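Local structure of E3 ubiquitin-protein ligase RNF31 (Mus musculus, 5Y3T) at residues Asp65-Phe71 and Cys94-Arg99; Ala70-Glu75 and Leu120-Gly125. The protein is an E3 ubiquitin ligase, also known as HOIL-1-interacting protein (HOIP), whose UBA domain region probably serves to bind partner proteins. All coordinates share one frame; numbering follows the deposited sequence.

Interaction 1: Asp65-Phe71 and Cys94-Arg99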
loop_
_atom_site.group_PDB
_atom_site.type_symbol
_atom_site.label_atom_id
_atom_site.label_comp_id
_atom_site.label_asym_id
_atom_site.label_seq_id
_atom_site.Cartn_x
_atom_site.Cartn_y
_atom_site.Cartn_z
ATOM N N ASP B 65 -3.692 -18.336 -11.014
ATOM C CA ASP B 65 -3.118 -19.145 -9.930
ATOM C C ASP B 65 -4.278 -19.797 -9.187
ATOM O O ASP B 65 -4.852 -19.187 -8.289
ATOM C CB ASP B 65 -2.234 -18.308 -9.005
ATOM C CG ASP B 65 -1.399 -19.168 -8.017
ATOM O OD1 ASP B 65 -1.700 -20.361 -7.829
ATOM O OD2 ASP B 65 -0.438 -18.644 -7.405
ATOM N N PRO B 66 -4.634 -21.044 -9.569
ATOM C CA PRO B 66 -5.747 -21.741 -8.905
ATOM C C PRO B 66 -5.428 -22.302 -7.484
ATOM O O PRO B 66 -6.342 -22.716 -6.771
ATOM C CB PRO B 66 -6.116 -22.853 -9.903
ATOM C CG PRO B 66 -5.043 -22.862 -10.955
ATOM C CD PRO B 66 -3.950 -21.940 -10.516
ATOM N N GLU B 67 -4.161 -22.254 -7.067
ATOM C CA GLU B 67 -3.775 -22.510 -5.667
ATOM C C GLU B 67 -4.301 -21.442 -4.661
ATOM O O GLU B 67 -4.315 -21.699 -3.459
ATOM C CB GLU B 67 -2.232 -22.578 -5.472
ATOM C CG GLU B 67 -1.364 -23.345 -6.482
ATOM C CD GLU B 67 -1.509 -24.855 -6.407
ATOM O OE1 GLU B 67 -2.648 -25.349 -6.244
ATOM O OE2 GLU B 67 -0.475 -25.548 -6.542
ATOM N N LEU B 68 -4.703 -20.260 -5.135
ATOM C CA LEU B 68 -4.911 -19.102 -4.269
ATOM C C LEU B 68 -6.343 -18.885 -3.820
ATOM O O LEU B 68 -6.681 -17.861 -3.199
ATOM C CB LEU B 68 -4.379 -17.850 -4.975
ATOM C CG LEU B 68 -2.848 -17.855 -5.044
ATOM C CD1 LEU B 68 -2.338 -16.634 -5.792
ATOM C CD2 LEU B 68 -2.252 -17.934 -3.642
ATOM N N GLY B 69 -7.201 -19.846 -4.118
ATOM C CA GLY B 69 -8.563 -19.745 -3.678
ATOM C C GLY B 69 -9.261 -18.759 -4.560
ATOM O O GLY B 69 -8.793 -18.428 -5.648
ATOM N N ALA B 70 -10.369 -18.260 -4.045
ATOM C CA ALA B 70 -11.318 -17.508 -4.815
ATOM C C ALA B 70 -11.119 -16.054 -4.462
ATOM O O ALA B 70 -10.976 -15.711 -3.295
ATOM C CB ALA B 70 -12.732 -17.954 -4.460
ATOM N N PHE B 71 -11.197 -15.212 -5.483
ATOM C CA PHE B 71 -11.011 -13.775 -5.366
ATOM C C PHE B 71 -12.336 -13.060 -5.194
ATOM O O PHE B 71 -13.336 -13.403 -5.854
ATOM C CB PHE B 71 -10.234 -13.263 -6.598
ATOM C CG PHE B 71 -8.849 -13.887 -6.716
ATOM C CD1 PHE B 71 -8.677 -15.122 -7.325
ATOM C CD2 PHE B 71 -7.731 -13.250 -6.164
ATOM C CE1 PHE B 71 -7.418 -15.722 -7.393
ATOM C CE2 PHE B 71 -6.474 -13.842 -6.217
ATOM C CZ PHE B 71 -6.314 -15.079 -6.829
ATOM N N CYS B 94 -4.084 -8.515 -8.783
ATOM C CA CYS B 94 -5.111 -9.172 -7.952
ATOM C C CYS B 94 -4.552 -10.501 -7.349
ATOM O O CYS B 94 -4.624 -10.767 -6.132
ATOM C CB CYS B 94 -6.357 -9.377 -8.783
ATOM S SG CYS B 94 -7.712 -10.147 -7.910
ATOM N N VAL B 95 -3.916 -11.261 -8.230
ATOM C CA VAL B 95 -3.182 -12.492 -7.927
ATOM C C VAL B 95 -2.021 -12.241 -6.981
ATOM O O VAL B 95 -1.844 -12.974 -5.990
ATOM C CB VAL B 95 -2.629 -13.093 -9.245
ATOM C CG1 VAL B 95 -1.560 -14.176 -9.021
ATOM C CG2 VAL B 95 -3.781 -13.618 -10.091
ATOM N N ARG B 96 -1.223 -11.226 -7.306
ATOM C CA ARG B 96 -0.049 -10.884 -6.504
ATOM C C ARG B 96 -0.392 -10.390 -5.114
ATOM O O ARG B 96 0.196 -10.833 -4.143
ATOM C CB ARG B 96 0.813 -9.860 -7.244
ATOM C CG ARG B 96 1.539 -10.496 -8.431
ATOM C CD ARG B 96 2.017 -9.440 -9.391
ATOM N NE ARG B 96 2.718 -10.015 -10.508
ATOM C CZ ARG B 96 3.467 -9.349 -11.388
ATOM N NH1 ARG B 96 3.653 -8.047 -11.310
ATOM N NH2 ARG B 96 4.068 -10.022 -12.348
ATOM N N ALA B 97 -1.338 -9.479 -5.011
ATOM C CA ALA B 97 -1.842 -9.043 -3.698
ATOM C C ALA B 97 -2.267 -10.211 -2.810
ATOM O O ALA B 97 -1.876 -10.251 -1.658
ATOM C CB ALA B 97 -2.987 -8.031 -3.810
ATOM N N ARG B 98 -3.017 -11.164 -3.354
ATOM C CA ARG B 98 -3.483 -12.283 -2.560
ATOM C C ARG B 98 -2.371 -13.267 -2.209
ATOM O O ARG B 98 -2.347 -13.762 -1.100
ATOM C CB ARG B 98 -4.569 -13.023 -3.309
ATOM C CG ARG B 98 -5.113 -14.220 -2.550
ATOM C CD ARG B 98 -6.143 -13.842 -1.470
ATOM N NE ARG B 98 -6.971 -15.012 -1.501
ATOM C CZ ARG B 98 -8.249 -15.109 -1.834
ATOM N NH1 ARG B 98 -9.070 -14.075 -1.982
ATOM N NH2 ARG B 98 -8.729 -16.322 -1.900
ATOM N N ARG B 99 -1.504 -13.590 -3.177
ATOM C CA ARG B 99 -0.270 -14.350 -2.924
ATOM C C ARG B 99 0.573 -13.768 -1.800
ATOM O O ARG B 99 1.045 -14.503 -0.932
ATOM C CB ARG B 99 0.603 -14.473 -4.184
ATOM C CG ARG B 99 1.623 -15.593 -4.082
ATOM C CD ARG B 99 2.592 -15.632 -5.254
ATOM N NE ARG B 99 1.917 -16.108 -6.450
ATOM C CZ ARG B 99 1.896 -15.513 -7.648
ATOM N NH1 ARG B 99 2.537 -14.362 -7.905
ATOM N NH2 ARG B 99 1.207 -16.088 -8.622
#

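Interaction 2: Ala70-Glu75 and Leu120-Gly125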
loop_
_atom_site.group_PDB
_atom_site.type_symbol
_atom_site.label_atom_id
_atom_site.label_comp_id
_atom_site.label_asym_id
_atom_site.label_seq_id
_atom_site.Cartn_x
_atom_site.Cartn_y
_atom_site.Cartn_z
ATOM N N ALA B 70 -10.369 -18.260 -4.045
ATOM C CA ALA B 70 -11.318 -17.508 -4.815
ATOM C C ALA B 70 -11.119 -16.054 -4.462
ATOM O O ALA B 70 -10.976 -15.711 -3.295
ATOM C CB ALA B 70 -12.732 -17.954 -4.460
ATOM N N PHE B 71 -11.197 -15.212 -5.483
ATOM C CA PHE B 71 -11.011 -13.775 -5.366
ATOM C C PHE B 71 -12.336 -13.060 -5.194
ATOM O O PHE B 71 -13.336 -13.403 -5.854
ATOM C CB PHE B 71 -10.234 -13.263 -6.598
ATOM C CG PHE B 71 -8.849 -13.887 -6.716
ATOM C CD1 PHE B 71 -8.677 -15.122 -7.325
ATOM C CD2 PHE B 71 -7.731 -13.250 -6.164
ATOM C CE1 PHE B 71 -7.418 -15.722 -7.393
ATOM C CE2 PHE B 71 -6.474 -13.842 -6.217
ATOM C CZ PHE B 71 -6.314 -15.079 -6.829
ATOM N N SER B 72 -12.331 -12.071 -4.297
ATOM C CA SER B 72 -13.485 -11.234 -4.005
ATOM C C SER B 72 -13.503 -10.020 -4.908
ATOM O O SER B 72 -12.483 -9.634 -5.447
ATOM C CB SER B 72 -13.444 -10.753 -2.549
ATOM O OG SER B 72 -12.240 -10.070 -2.275
ATOM N N CYS B 73 -14.682 -9.413 -5.038
ATOM C CA CYS B 73 -14.901 -8.196 -5.816
ATOM C C CYS B 73 -14.089 -7.083 -5.228
ATOM O O CYS B 73 -13.592 -6.287 -5.951
ATOM C CB CYS B 73 -16.386 -7.763 -5.797
ATOM S SG CYS B 73 -17.600 -9.067 -6.155
ATOM N N GLN B 74 -13.956 -7.011 -3.911
ATOM C CA GLN B 74 -13.175 -5.922 -3.285
ATOM C C GLN B 74 -11.704 -6.046 -3.744
ATOM O O GLN B 74 -11.096 -5.067 -4.071
ATOM C CB GLN B 74 -13.290 -5.890 -1.755
ATOM C CG GLN B 74 -14.716 -5.696 -1.207
ATOM C CD GLN B 74 -15.670 -6.927 -1.358
ATOM O OE1 GLN B 74 -15.506 -7.972 -0.702
ATOM N NE2 GLN B 74 -16.673 -6.791 -2.232
ATOM N N GLU B 75 -11.176 -7.258 -3.831
ATOM C CA GLU B 75 -9.814 -7.462 -4.368
ATOM C C GLU B 75 -9.659 -7.194 -5.867
ATOM O O GLU B 75 -8.629 -6.660 -6.293
ATOM C CB GLU B 75 -9.330 -8.855 -4.063
ATOM C CG GLU B 75 -9.031 -9.015 -2.579
ATOM C CD GLU B 75 -8.806 -10.452 -2.242
ATOM O OE1 GLU B 75 -9.777 -11.245 -2.430
ATOM O OE2 GLU B 75 -7.667 -10.770 -1.839
ATOM N N LEU B 120 -9.387 -14.627 3.842
ATOM C CA LEU B 120 -9.049 -13.544 2.946
ATOM C C LEU B 120 -10.215 -13.234 2.011
ATOM O O LEU B 120 -10.571 -12.074 1.831
ATOM C CB LEU B 120 -7.739 -13.826 2.172
ATOM C CG LEU B 120 -6.488 -13.554 3.007
ATOM C CD1 LEU B 120 -5.243 -14.044 2.316
ATOM C CD2 LEU B 120 -6.356 -12.077 3.380
ATOM N N PHE B 121 -10.808 -14.261 1.428
ATOM C CA PHE B 121 -12.031 -14.089 0.608
ATOM C C PHE B 121 -13.156 -13.466 1.431
ATOM O O PHE B 121 -13.777 -12.459 1.011
ATOM C CB PHE B 121 -12.498 -15.433 -0.020
ATOM C CG PHE B 121 -13.791 -15.332 -0.779
ATOM C CD1 PHE B 121 -13.837 -14.734 -2.028
ATOM C CD2 PHE B 121 -14.984 -15.790 -0.221
ATOM C CE1 PHE B 121 -15.046 -14.615 -2.716
ATOM C CE2 PHE B 121 -16.191 -15.659 -0.898
ATOM C CZ PHE B 121 -16.223 -15.086 -2.148
ATOM N N GLN B 122 -13.409 -14.050 2.602
ATOM C CA GLN B 122 -14.474 -13.574 3.508
ATOM C C GLN B 122 -14.371 -12.082 3.825
ATOM O O GLN B 122 -15.398 -11.418 3.935
ATOM C CB GLN B 122 -14.528 -14.419 4.809
ATOM C CG GLN B 122 -15.898 -14.564 5.461
ATOM C CD GLN B 122 -16.929 -15.229 4.531
ATOM O OE1 GLN B 122 -16.665 -16.270 3.920
ATOM N NE2 GLN B 122 -18.095 -14.610 4.407
ATOM N N HIS B 123 -13.152 -11.538 3.926
ATOM C CA HIS B 123 -12.962 -10.122 4.328
ATOM C C HIS B 123 -12.466 -9.146 3.274
ATOM O O HIS B 123 -11.833 -8.139 3.609
ATOM C CB HIS B 123 -12.019 -10.114 5.511
ATOM C CG HIS B 123 -12.652 -10.659 6.721
ATOM N ND1 HIS B 123 -12.593 -11.994 7.035
ATOM C CD2 HIS B 123 -13.469 -10.082 7.629
ATOM C CE1 HIS B 123 -13.301 -12.209 8.125
ATOM N NE2 HIS B 123 -13.856 -11.071 8.495
ATOM N N GLY B 124 -12.743 -9.443 2.004
ATOM C CA GLY B 124 -12.323 -8.601 0.871
ATOM C C GLY B 124 -10.824 -8.362 0.709
ATOM O O GLY B 124 -10.418 -7.334 0.200
ATOM N N GLY B 125 -10.007 -9.317 1.124
ATOM C CA GLY B 125 -8.545 -9.217 1.031
ATOM C C GLY B 125 -7.911 -8.474 2.198
ATOM O O GLY B 125 -6.743 -8.163 2.156
#

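Interaction 1: Asp65-Phe71 and Cys94-Arg99
Asp-65, the first residue beyond helix 42-64 to leave helical backbone angles, meets Arg-99 in a salt bridge: OD2 lies 3.3 Å from NH2 of Arg-99, and the N-H points nearly straight at it (162°). The oxygen lies in the guanidinium plane but offers its anti side, and Arg-99 NH1 is held by the backbone of another protein chain. Leu-68 follows, its CD1 resting against Val-95 O (3.7 Å), with Val-95 CG1 and Arg-99 CB a little farther off. Its carbonyl oxygen takes a weak bond from Arg-98 NH2. The segments thus join the loop between helices 42-64 and 73-82 to helix 87-107 in the all-helical HOIP UBA domain pair. Ala-70 O is gripped end-on by Arg-98, NH2 at 2.7 Å and NH1 at 2.8 Å, both from the same face of the carbonyl plane. A bend of the arginine at chi2 (80°) turns its guanidinium toward the loop carbonyls, and NH1 also forms a salt bridge with Glu-75, which may offset the buried charge. Phe-71 ends the segment, its ring placed obliquely against Cys-94 SG, 3.6 Å from CD2, while CE2 packs on Arg-98 CB at 3.6 Å. The Arg-98 guanidinium lies 27° from parallel to the ring, but with CZ 5.0 Å from its centroid any cation-pi attraction is weak. Ala-58 and Ala-61 of helix 42-64 also pack on this ring.

Interaction 2: Ala70-Glu75 and Leu120-Gly125
Van der Waals contacts join Phe-121 to the backbone of the loop leading into helix 73-82. Its CD1 approaches Ala-70 O obliquely at 3.3 Å, while the ring edge faces the peptide linking Phe-71 to Ser-72, with CE1 3.8 Å from Phe-71 O. With CG anti to the backbone N (chi1 176°), the ring is carried to the loop's carbonyls, and its CD1 also packs against Ser-72 CB. Contacts with the two glycines make up the rest: Ser-72 OG lies 3.5 Å from Gly-124 CA, Gln-74 OE1 rests near the same carbon, and Glu-75 CG sits 3.5 Å from Gly-124 O. The Glu-75 carboxylate passes alongside Gly-125, OE2 coming 3.4 Å from CA. Two helix-end motifs therefore face each other within the UBA domain pair, a capping box that starts helix 73-82 and a Schellman motif that ends helix 116-122. The hydrogen bonds of these motifs lie each within its own segment. In the box, Glu-75 OE1 accepts from Ser-72 OG at 2.7 Å and, almost linearly (170°), from Ser-72 N; the two donors reach it from opposite faces of the carboxylate plane. Glu-75 N returns a weak bond to Ser-72 OG. In the Schellman motif, Gly-125 N donates to Leu-120 O at 2.9 Å, and Gly-124, the C-prime residue with positive phi, gives a weaker bond to Phe-121 O.

Interactions 1 and 2 lie with centres about 10 Å apart and share Ala-70 and Phe-71; Ala-70 O meets both Arg-98 and the Phe-121 ring, while the Phe-71 side chain serves interaction 1. Arg-98 of interaction 1 ties them together: its NH1 forms a salt bridge of 3.0 Å with Glu-75 OE1 of interaction 2, and its CD packs 3.9 Å from Leu-120 CD1. The same carboxylate oxygen is thus common to the capping box and the arginine. Cys-94 SG also approaches Glu-75 O at 4.0 Å. Chains of another protein reach the 94-99 segment, one at Arg-96 and Arg-99 and a second at Arg-99, whereas none in the assembly touches the segments of interaction 2.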